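Local coordinates for hypothetical protein ST2348 (Sulfolobus tokodaii, PDB 2EF7) that is of unknown function but carries a pair of CBS domains, modules that in many relatives bind adenosine-containing ligands and act as regulatory sensors, at residues A[116-119]-A[120-123]. Residues are numbered along the deposited sequence; the frame is centred on the assembly and turned at random.
Sequences IRDI and TRAI
Residues 116-119 and 120-123 form two successive turns of one α-helix, joined by i to i+4 backbone bonds: T120 N to I116 O, R121 N to R117 O, A122 N to D118 O (3.0 Å) and I123 N to I119 O. R117 O takes a second donor, T120 OG1, at 3.0 Å; a chi1 of 50°, which sets this hydroxyl between its own backbone N and carbonyl carbon, brings it to R117 O. It arrives above the carbonyl plane, on the same face as R121 N. This is helix 116-126, which closes the second CBS domain directly after strand 110-115; I116 and I119 pack on L90 of helix 86-96, while T120 and I123 meet I123 and T120 of a second subunit. At the polar flank D118 and R121 run side by side, their carboxylate and guanidinium planes 79° apart. NH1 (2.9 Å) and NH2 (3.1 Å) of R121 both grip D118 OD1 end-on, in the guanidinium plane, with NH1 on the anti lone pair. The R121 chain bends at chi3 (83°) to fold back for this salt bridge. The other oxygen, OD2, accepts a hydrogen bond from N of S115, the residue just before the helix. Replacing D118 by an alanine is likely to leave both the R121 guanidinium and S115 N without their carboxylate partner, setting the arginine end freer to turn.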
loop_
_atom_site.group_PDB
_atom_site.type_symbol
_atom_site.label_atom_id
_atom_site.label_comp_id
_atom_site.label_asym_id
_atom_site.label_seq_id
_atom_site.Cartn_x
_atom_site.Cartn_y
_atom_site.Cartn_z
ATOM N N ILE A 116 -6.993 9.048 3.750
ATOM C CA ILE A 116 -6.263 8.339 4.784
ATOM C C ILE A 116 -4.882 7.913 4.277
ATOM O O ILE A 116 -3.927 7.846 5.050
ATOM C CB ILE A 116 -7.053 7.097 5.259
ATOM C CG1 ILE A 116 -6.362 6.480 6.474
ATOM C CG2 ILE A 116 -7.193 6.095 4.119
ATOM C CD1 ILE A 116 -6.345 7.393 7.683
ATOM N N ARG A 117 -4.770 7.630 2.983
ATOM C CA ARG A 117 -3.481 7.233 2.424
ATOM C C ARG A 117 -2.534 8.420 2.392
ATOM O O ARG A 117 -1.315 8.254 2.512
ATOM C CB ARG A 117 -3.633 6.668 1.009
ATOM C CG ARG A 117 -4.426 5.372 0.924
ATOM C CD ARG A 117 -3.957 4.350 1.955
ATOM N NE ARG A 117 -4.608 3.054 1.767
ATOM C CZ ARG A 117 -4.726 2.126 2.714
ATOM N NH1 ARG A 117 -4.243 2.346 3.930
ATOM N NH2 ARG A 117 -5.326 0.973 2.442
ATOM N N ASP A 118 -3.091 9.620 2.211
ATOM C CA ASP A 118 -2.267 10.825 2.190
ATOM C C ASP A 118 -1.666 11.000 3.583
ATOM O O ASP A 118 -0.526 11.440 3.727
ATOM C CB ASP A 118 -3.096 12.065 1.847
ATOM C CG ASP A 118 -3.543 12.093 0.401
ATOM O OD1 ASP A 118 -2.698 11.854 -0.493
ATOM O OD2 ASP A 118 -4.737 12.371 0.156
ATOM N N ILE A 119 -2.448 10.646 4.602
ATOM C CA ILE A 119 -2.011 10.766 5.988
ATOM C C ILE A 119 -0.840 9.845 6.330
ATOM O O ILE A 119 0.141 10.282 6.927
ATOM C CB ILE A 119 -3.187 10.505 6.952
ATOM C CG1 ILE A 119 -4.265 11.577 6.727
ATOM C CG2 ILE A 119 -2.697 10.519 8.400
ATOM C CD1 ILE A 119 -5.459 11.467 7.639
ATOM N N THR A 120 -0.933 8.578 5.949
ATOM C CA THR A 120 0.159 7.645 6.225
ATOM C C THR A 120 1.410 8.005 5.427
ATOM O O THR A 120 2.527 7.754 5.876
ATOM C CB THR A 120 -0.237 6.193 5.909
ATOM O OG1 THR A 120 -0.793 6.123 4.592
ATOM C CG2 THR A 120 -1.248 5.690 6.922
ATOM N N ARG A 121 1.229 8.584 4.243
ATOM C CA ARG A 121 2.377 8.986 3.439
ATOM C C ARG A 121 3.087 10.130 4.157
ATOM O O ARG A 121 4.318 10.196 4.171
ATOM C CB ARG A 121 1.944 9.450 2.041
ATOM C CG ARG A 121 3.103 9.985 1.202
ATOM C CD ARG A 121 2.727 10.209 -0.264
ATOM N NE ARG A 121 2.064 11.488 -0.521
ATOM C CZ ARG A 121 0.750 11.678 -0.495
ATOM N NH1 ARG A 121 -0.063 10.668 -0.220
ATOM N NH2 ARG A 121 0.247 12.880 -0.752
ATOM N N ALA A 122 2.298 11.031 4.742
ATOM C CA ALA A 122 2.840 12.164 5.481
ATOM C C ALA A 122 3.600 11.661 6.713
ATOM O O ALA A 122 4.621 12.235 7.107
ATOM C CB ALA A 122 1.711 13.099 5.909
ATOM N N ILE A 123 3.102 10.590 7.322
ATOM C CA ILE A 123 3.767 10.036 8.492
ATOM C C ILE A 123 5.097 9.459 8.030
ATOM O O ILE A 123 6.147 9.755 8.604
ATOM C CB ILE A 123 2.919 8.930 9.158
ATOM C CG1 ILE A 123 1.594 9.522 9.639
ATOM C CG2 ILE A 123 3.678 8.320 10.336
ATOM C CD1 ILE A 123 1.766 10.706 10.551
#